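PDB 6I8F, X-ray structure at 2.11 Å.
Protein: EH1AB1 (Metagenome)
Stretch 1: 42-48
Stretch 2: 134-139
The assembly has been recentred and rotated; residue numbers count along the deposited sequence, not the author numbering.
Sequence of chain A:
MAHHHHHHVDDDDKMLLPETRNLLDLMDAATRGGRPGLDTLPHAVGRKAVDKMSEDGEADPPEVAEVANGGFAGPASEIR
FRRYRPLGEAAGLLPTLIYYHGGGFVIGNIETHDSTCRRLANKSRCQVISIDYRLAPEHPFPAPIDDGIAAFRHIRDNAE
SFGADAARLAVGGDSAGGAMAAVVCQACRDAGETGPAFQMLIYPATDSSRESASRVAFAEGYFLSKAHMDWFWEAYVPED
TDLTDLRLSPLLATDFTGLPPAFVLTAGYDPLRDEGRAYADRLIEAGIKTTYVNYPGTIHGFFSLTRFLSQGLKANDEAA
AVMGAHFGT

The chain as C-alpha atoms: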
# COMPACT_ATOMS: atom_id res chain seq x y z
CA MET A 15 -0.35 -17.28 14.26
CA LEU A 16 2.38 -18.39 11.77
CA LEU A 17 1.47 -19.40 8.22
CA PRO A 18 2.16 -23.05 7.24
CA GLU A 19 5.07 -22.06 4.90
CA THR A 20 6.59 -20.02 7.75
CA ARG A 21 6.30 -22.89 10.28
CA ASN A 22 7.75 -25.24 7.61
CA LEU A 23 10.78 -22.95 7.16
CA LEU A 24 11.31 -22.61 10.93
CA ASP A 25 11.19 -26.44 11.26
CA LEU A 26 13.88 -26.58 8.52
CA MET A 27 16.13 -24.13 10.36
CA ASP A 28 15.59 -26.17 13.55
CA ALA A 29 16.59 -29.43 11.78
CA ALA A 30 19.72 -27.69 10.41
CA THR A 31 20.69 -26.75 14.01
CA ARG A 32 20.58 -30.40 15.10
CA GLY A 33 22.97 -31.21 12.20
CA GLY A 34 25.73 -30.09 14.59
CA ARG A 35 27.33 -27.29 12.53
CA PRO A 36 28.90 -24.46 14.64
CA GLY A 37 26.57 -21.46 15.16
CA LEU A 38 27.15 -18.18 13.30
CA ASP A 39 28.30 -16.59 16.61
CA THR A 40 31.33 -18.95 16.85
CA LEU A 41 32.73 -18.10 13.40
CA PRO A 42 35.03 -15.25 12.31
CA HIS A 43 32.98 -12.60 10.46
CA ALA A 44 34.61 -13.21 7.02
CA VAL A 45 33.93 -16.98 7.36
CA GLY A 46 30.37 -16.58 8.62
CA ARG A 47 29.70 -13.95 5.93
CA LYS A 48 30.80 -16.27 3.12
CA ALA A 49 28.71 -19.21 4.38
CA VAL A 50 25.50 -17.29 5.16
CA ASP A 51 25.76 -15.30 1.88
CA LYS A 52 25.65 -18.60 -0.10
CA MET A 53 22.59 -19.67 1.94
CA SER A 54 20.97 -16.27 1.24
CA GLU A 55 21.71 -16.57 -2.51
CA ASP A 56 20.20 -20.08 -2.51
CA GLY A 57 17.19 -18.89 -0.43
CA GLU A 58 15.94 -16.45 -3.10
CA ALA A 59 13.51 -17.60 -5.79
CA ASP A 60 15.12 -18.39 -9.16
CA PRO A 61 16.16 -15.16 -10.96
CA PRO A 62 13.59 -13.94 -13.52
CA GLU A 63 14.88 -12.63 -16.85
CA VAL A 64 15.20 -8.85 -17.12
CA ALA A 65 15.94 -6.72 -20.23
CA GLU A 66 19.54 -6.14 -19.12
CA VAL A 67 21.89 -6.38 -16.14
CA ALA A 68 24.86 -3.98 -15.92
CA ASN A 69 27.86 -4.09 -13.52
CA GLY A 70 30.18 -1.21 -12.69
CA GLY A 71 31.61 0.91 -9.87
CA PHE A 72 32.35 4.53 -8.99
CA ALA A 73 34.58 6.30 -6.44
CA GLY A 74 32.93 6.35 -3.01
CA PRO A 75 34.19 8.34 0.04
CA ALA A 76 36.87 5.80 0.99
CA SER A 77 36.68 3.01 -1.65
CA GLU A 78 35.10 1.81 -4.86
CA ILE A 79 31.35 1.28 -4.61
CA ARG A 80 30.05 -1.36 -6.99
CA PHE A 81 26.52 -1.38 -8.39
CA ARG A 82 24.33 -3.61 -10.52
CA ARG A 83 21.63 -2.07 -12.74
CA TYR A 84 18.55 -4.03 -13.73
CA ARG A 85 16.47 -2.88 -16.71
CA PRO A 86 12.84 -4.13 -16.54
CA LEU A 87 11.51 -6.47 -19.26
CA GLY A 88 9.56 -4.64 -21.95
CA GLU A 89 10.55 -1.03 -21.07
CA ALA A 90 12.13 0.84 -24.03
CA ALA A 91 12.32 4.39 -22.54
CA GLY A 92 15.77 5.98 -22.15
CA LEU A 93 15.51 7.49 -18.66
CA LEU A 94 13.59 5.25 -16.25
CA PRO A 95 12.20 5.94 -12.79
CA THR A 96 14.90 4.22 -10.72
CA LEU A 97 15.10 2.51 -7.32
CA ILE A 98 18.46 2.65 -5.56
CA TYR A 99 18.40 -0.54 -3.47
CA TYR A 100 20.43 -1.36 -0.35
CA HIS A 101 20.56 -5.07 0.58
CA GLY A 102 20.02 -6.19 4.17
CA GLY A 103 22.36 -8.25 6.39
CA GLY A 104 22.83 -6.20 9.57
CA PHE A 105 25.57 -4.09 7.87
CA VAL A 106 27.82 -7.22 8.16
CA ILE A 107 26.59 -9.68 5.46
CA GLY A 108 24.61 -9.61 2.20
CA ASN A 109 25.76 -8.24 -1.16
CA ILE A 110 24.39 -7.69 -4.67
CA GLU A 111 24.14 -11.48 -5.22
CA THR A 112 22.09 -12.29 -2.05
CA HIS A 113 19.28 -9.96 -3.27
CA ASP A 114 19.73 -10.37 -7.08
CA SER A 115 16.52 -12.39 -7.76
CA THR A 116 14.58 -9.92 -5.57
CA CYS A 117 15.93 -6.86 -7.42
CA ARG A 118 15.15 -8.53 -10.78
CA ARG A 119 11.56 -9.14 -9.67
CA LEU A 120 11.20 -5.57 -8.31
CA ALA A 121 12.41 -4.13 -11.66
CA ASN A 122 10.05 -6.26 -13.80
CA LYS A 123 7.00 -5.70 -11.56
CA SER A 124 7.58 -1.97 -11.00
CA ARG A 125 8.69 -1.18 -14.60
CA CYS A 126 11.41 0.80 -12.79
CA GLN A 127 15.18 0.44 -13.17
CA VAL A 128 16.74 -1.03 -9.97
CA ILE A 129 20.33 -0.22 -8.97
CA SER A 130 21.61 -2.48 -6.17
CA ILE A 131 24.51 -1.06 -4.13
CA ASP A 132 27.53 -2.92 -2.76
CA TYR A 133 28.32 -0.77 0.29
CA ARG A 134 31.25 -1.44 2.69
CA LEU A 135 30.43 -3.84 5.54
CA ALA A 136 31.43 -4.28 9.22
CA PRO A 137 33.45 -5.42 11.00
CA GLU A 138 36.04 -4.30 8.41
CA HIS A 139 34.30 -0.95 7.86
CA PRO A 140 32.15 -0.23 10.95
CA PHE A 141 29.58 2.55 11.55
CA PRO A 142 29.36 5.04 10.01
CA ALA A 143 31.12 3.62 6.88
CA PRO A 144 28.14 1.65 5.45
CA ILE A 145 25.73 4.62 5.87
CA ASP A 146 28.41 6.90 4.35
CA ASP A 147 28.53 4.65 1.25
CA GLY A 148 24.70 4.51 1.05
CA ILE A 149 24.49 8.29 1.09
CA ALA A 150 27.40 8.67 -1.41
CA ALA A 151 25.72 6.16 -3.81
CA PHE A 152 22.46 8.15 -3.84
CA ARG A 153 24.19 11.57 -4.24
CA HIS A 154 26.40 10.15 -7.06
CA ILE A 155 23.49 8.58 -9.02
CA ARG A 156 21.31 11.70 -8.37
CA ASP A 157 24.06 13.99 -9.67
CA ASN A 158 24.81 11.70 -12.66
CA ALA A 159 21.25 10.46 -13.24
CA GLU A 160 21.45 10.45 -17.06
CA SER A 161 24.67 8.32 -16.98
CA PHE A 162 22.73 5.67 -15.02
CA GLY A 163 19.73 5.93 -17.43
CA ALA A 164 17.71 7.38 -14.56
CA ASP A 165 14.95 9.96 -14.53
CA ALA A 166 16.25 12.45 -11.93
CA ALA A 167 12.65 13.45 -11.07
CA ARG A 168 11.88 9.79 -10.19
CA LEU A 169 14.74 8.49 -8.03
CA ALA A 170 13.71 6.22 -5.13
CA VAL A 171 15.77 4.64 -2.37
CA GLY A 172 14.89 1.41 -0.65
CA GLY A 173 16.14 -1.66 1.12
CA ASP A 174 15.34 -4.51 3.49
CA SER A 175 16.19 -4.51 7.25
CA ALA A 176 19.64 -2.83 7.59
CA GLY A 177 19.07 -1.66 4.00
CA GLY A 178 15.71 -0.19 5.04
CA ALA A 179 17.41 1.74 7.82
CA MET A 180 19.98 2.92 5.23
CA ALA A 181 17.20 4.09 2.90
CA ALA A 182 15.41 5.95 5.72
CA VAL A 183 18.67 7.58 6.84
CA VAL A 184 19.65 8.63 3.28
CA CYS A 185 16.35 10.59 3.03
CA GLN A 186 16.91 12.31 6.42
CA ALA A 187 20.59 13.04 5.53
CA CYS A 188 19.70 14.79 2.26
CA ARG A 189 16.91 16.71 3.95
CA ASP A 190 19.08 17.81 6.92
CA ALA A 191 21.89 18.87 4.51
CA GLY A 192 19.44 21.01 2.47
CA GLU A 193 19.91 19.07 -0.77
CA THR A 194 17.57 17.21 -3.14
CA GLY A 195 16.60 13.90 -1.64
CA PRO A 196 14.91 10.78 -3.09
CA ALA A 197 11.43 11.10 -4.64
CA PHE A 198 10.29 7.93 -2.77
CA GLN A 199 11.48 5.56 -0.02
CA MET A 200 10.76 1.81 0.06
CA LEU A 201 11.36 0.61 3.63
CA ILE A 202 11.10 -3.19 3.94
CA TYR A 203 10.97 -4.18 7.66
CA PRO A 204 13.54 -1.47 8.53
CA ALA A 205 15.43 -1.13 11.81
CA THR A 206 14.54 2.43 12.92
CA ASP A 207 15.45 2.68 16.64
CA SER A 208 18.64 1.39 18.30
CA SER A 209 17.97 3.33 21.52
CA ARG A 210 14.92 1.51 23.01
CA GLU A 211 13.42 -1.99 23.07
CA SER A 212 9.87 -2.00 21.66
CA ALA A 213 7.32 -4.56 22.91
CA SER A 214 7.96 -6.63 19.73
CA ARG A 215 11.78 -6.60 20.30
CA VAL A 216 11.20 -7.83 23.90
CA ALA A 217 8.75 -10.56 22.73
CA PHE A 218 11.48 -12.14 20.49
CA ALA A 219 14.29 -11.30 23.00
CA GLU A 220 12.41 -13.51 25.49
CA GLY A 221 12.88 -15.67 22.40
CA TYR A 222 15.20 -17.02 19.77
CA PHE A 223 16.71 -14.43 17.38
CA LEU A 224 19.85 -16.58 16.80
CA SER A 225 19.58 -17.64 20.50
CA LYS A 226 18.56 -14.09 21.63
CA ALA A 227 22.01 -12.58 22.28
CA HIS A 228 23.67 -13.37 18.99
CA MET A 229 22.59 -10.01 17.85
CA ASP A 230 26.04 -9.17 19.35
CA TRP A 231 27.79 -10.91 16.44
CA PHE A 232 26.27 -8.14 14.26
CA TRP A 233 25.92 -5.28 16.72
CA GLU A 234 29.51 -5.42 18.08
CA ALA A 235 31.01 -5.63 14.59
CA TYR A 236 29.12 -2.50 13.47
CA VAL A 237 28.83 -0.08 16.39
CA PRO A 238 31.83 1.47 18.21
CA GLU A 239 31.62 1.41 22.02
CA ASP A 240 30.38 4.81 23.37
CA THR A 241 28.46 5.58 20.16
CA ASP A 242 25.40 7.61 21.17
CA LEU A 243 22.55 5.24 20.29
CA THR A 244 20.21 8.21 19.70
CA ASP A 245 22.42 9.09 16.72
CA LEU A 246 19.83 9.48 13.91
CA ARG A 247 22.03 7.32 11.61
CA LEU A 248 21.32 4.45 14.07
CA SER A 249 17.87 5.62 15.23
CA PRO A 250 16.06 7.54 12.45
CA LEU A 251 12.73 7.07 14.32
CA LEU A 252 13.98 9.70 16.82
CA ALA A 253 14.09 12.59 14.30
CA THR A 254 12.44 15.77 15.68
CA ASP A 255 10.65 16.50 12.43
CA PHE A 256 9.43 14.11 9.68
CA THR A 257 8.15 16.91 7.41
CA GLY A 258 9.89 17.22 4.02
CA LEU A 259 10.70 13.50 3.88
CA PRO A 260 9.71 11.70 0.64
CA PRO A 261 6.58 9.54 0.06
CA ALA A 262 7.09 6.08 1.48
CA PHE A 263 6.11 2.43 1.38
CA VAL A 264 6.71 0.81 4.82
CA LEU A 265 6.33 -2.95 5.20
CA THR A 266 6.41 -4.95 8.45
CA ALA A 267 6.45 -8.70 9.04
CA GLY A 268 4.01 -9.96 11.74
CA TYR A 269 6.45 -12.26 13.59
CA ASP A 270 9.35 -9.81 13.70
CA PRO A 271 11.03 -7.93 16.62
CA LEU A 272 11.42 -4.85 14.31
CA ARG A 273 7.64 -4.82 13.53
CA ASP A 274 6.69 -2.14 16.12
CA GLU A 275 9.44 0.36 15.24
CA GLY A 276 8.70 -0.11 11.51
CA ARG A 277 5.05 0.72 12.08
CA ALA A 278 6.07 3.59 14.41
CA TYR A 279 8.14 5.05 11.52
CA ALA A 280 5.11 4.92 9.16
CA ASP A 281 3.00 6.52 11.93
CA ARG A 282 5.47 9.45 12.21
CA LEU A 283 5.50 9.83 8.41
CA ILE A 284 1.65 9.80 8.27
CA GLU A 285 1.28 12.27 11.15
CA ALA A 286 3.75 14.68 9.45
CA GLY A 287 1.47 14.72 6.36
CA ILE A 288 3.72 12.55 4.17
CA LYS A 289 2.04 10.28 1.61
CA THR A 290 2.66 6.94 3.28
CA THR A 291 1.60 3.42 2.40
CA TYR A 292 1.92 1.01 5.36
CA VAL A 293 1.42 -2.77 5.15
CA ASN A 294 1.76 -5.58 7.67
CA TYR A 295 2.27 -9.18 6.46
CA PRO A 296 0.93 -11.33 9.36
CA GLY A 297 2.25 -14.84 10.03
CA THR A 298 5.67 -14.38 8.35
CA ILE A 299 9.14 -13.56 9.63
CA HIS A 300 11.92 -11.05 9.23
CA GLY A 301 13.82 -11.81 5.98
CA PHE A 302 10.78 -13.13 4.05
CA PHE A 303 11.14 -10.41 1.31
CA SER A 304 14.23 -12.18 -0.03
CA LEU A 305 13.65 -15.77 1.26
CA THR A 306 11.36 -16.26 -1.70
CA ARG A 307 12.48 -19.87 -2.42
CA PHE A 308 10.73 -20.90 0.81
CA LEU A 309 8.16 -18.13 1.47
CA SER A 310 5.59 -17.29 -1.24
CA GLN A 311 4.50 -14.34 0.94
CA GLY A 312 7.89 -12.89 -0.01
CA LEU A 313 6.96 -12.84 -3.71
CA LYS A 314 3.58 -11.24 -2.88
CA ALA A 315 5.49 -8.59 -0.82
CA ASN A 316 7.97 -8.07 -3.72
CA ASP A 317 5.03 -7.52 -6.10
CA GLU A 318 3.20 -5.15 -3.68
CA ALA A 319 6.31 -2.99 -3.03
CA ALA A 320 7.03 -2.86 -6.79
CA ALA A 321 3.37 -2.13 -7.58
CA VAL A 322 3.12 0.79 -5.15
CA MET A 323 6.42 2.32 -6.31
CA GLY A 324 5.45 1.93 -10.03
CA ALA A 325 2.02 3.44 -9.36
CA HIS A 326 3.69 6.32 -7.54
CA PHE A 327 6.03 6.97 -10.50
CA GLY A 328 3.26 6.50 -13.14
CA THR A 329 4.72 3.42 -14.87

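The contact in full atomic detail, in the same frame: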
# COMPACT_ATOMS: atom_id res chain seq x y z
N PRO A 42 34.53 -16.55 12.76
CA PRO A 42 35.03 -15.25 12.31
C PRO A 42 34.04 -14.62 11.32
O PRO A 42 33.31 -15.36 10.63
CB PRO A 42 36.36 -15.56 11.61
CG PRO A 42 36.77 -16.94 12.11
CD PRO A 42 35.48 -17.64 12.49
N HIS A 43 34.01 -13.29 11.24
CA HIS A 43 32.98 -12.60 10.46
C HIS A 43 33.14 -12.91 8.97
O HIS A 43 32.14 -13.13 8.30
CB HIS A 43 32.94 -11.09 10.77
CG HIS A 43 32.37 -10.80 12.12
ND1 HIS A 43 33.14 -10.81 13.27
CD2 HIS A 43 31.10 -10.54 12.52
CE1 HIS A 43 32.38 -10.54 14.31
NE2 HIS A 43 31.12 -10.37 13.88
N ALA A 44 34.38 -12.97 8.46
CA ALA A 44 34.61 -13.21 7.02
C ALA A 44 34.15 -14.63 6.63
O ALA A 44 33.66 -14.84 5.53
CB ALA A 44 36.05 -12.98 6.65
N VAL A 45 34.30 -15.58 7.56
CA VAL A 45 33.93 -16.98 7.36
C VAL A 45 32.41 -17.12 7.38
O VAL A 45 31.81 -17.75 6.50
CB VAL A 45 34.59 -17.89 8.42
CG1 VAL A 45 34.07 -19.31 8.36
CG2 VAL A 45 36.11 -17.86 8.30
N GLY A 46 31.80 -16.58 8.44
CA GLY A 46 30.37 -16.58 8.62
C GLY A 46 29.67 -15.88 7.47
O GLY A 46 28.63 -16.35 7.00
N ARG A 47 30.24 -14.75 7.02
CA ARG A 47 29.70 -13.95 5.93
C ARG A 47 29.59 -14.83 4.69
O ARG A 47 28.55 -14.89 4.05
CB ARG A 47 30.58 -12.72 5.67
CG ARG A 47 30.28 -11.99 4.37
CD ARG A 47 31.21 -10.81 4.13
NE ARG A 47 31.18 -9.90 5.26
CZ ARG A 47 32.24 -9.27 5.79
NH1 ARG A 47 33.48 -9.53 5.39
NH2 ARG A 47 32.02 -8.36 6.73
N LYS A 48 30.68 -15.52 4.35
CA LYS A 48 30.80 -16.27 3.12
C LYS A 48 29.77 -17.41 3.10
O LYS A 48 29.13 -17.66 2.07
CB LYS A 48 32.22 -16.80 2.97
CG LYS A 48 32.58 -17.22 1.56
CD LYS A 48 34.06 -17.16 1.28
CE LYS A 48 34.48 -18.15 0.21
NZ LYS A 48 34.70 -19.49 0.80
N ARG A 134 30.29 -0.86 1.73
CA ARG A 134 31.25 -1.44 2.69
C ARG A 134 30.51 -1.99 3.91
O ARG A 134 29.53 -1.39 4.35
CB ARG A 134 32.25 -0.40 3.20
CG ARG A 134 33.32 -0.06 2.18
CD ARG A 134 34.23 1.05 2.65
NE ARG A 134 33.51 2.30 2.79
CZ ARG A 134 33.88 3.28 3.60
NH1 ARG A 134 34.97 3.16 4.35
NH2 ARG A 134 33.15 4.38 3.66
N LEU A 135 31.03 -3.11 4.43
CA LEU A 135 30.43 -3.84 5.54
C LEU A 135 31.37 -3.86 6.76
O LEU A 135 32.61 -3.78 6.62
CB LEU A 135 30.11 -5.26 5.07
CG LEU A 135 29.15 -5.39 3.88
CD1 LEU A 135 29.16 -6.80 3.31
CD2 LEU A 135 27.74 -5.00 4.28
N ALA A 136 30.76 -3.97 7.94
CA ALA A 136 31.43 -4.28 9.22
C ALA A 136 31.66 -5.79 9.31
O ALA A 136 30.91 -6.54 8.68
CB ALA A 136 30.56 -3.80 10.36
N PRO A 137 32.65 -6.24 10.09
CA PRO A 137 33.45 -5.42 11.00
C PRO A 137 34.57 -4.59 10.35
O PRO A 137 35.09 -3.70 10.99
CB PRO A 137 34.07 -6.43 11.99
CG PRO A 137 34.09 -7.73 11.23
CD PRO A 137 32.86 -7.67 10.34
N GLU A 138 34.89 -4.88 9.08
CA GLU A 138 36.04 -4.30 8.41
C GLU A 138 35.86 -2.78 8.33
O GLU A 138 36.81 -2.02 8.50
CB GLU A 138 36.22 -4.92 7.02
CG GLU A 138 36.57 -6.40 7.03
CD GLU A 138 35.40 -7.38 7.06
OE1 GLU A 138 34.27 -6.98 7.41
OE2 GLU A 138 35.63 -8.57 6.74
N HIS A 139 34.63 -2.35 8.05
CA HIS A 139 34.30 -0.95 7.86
C HIS A 139 33.07 -0.64 8.71
O HIS A 139 31.93 -0.71 8.22
CB HIS A 139 34.08 -0.66 6.37
CG HIS A 139 35.16 -1.22 5.50
ND1 HIS A 139 36.43 -0.70 5.48
CD2 HIS A 139 35.16 -2.28 4.65
CE1 HIS A 139 37.17 -1.39 4.64
NE2 HIS A 139 36.41 -2.37 4.12

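The contact joins the first turns of a helix to an irregular loop segment far along the same chain. It is small, with 246 Å² buried over both sides. R47, H43, P137 and E138 supply most of it.

P42 is the N-cap residue, and the helix begins at H43. The backbone bond from R47 N to H43 O, 2.8 Å, places these two residues one turn apart. Both therefore send their CA-to-CB bonds toward the loop. V45, G46 and K48 lie on other parts of the helix surface and do not touch it.

R47 is the centre of the contact. Its side chain leaves the helix with chi1 at 167° and chi2 at -177°, both t. This extended start carries the chain out across the gap; the CA atoms of R47 and L135 are 10.1 Å apart. At chi3 the chain turns, at -55° (m), and the guanidinium arrives beside E138. Two hydrogen bonds then form, one to each carboxylate oxygen. R47 NH1 donates to E138 OE2 at 2.7 Å, and R47 NH2 donates to E138 OE1 at 2.7 Å. The N-H...O angles are 166° and 165°, so both bonds are short and nearly straight. Together they make a two-pronged salt bridge.

E138 bends to meet the arginine. Its CA-to-CB bond points sideways to the helix, but its end comes nearer. Chi1 is -65° (m) and chi2 is 88° (p), so the chain is not extended. Chi3 of -18° sets the carboxylate so that both oxygens can face the guanidinium nitrogens. E138 OE2 also lies near the helix at A44, with A44 CB 4.4 Å from it. This is a light contact, and A44 contributes little buried area.

The guanidinium also meets the loop backbone. R47 NH2 lies 2.9 Å from A136 O, which sits at the edge of the group, near its plane. E138 OE2 is likewise at the edge. Carbon atoms approach obliquely: L135 CB is 4.0 Å from R47 NH2, and P137 CD is 3.8 Å from R47 NH2. The charged end is thus held among both polar and nonpolar atoms. R47 NE is hydrogen-bonded elsewhere in the structure.

The second part of the contact is nonpolar. H43 CB packs on P137 CD at 3.4 Å, where the two backbones come within 7.2 Å, CA to CA. H43 has chi1 at -72° (m) and chi2 at 86°. Its ring meets P137 CG obliquely. The far end of the ring is also anchored, since H43 NE2 is hydrogen-bonded elsewhere in the structure.

P137 follows a cis peptide bond, and its ring has C-gamma endo pucker. The chain turns here: H139 N donates to L135 O at 2.9 Å. With this turn, A136 O, the P137 ring and the E138 carboxylate all lie within reach of R47. R134 and H139, at the ends of the loop stretch, make no contact with the helix.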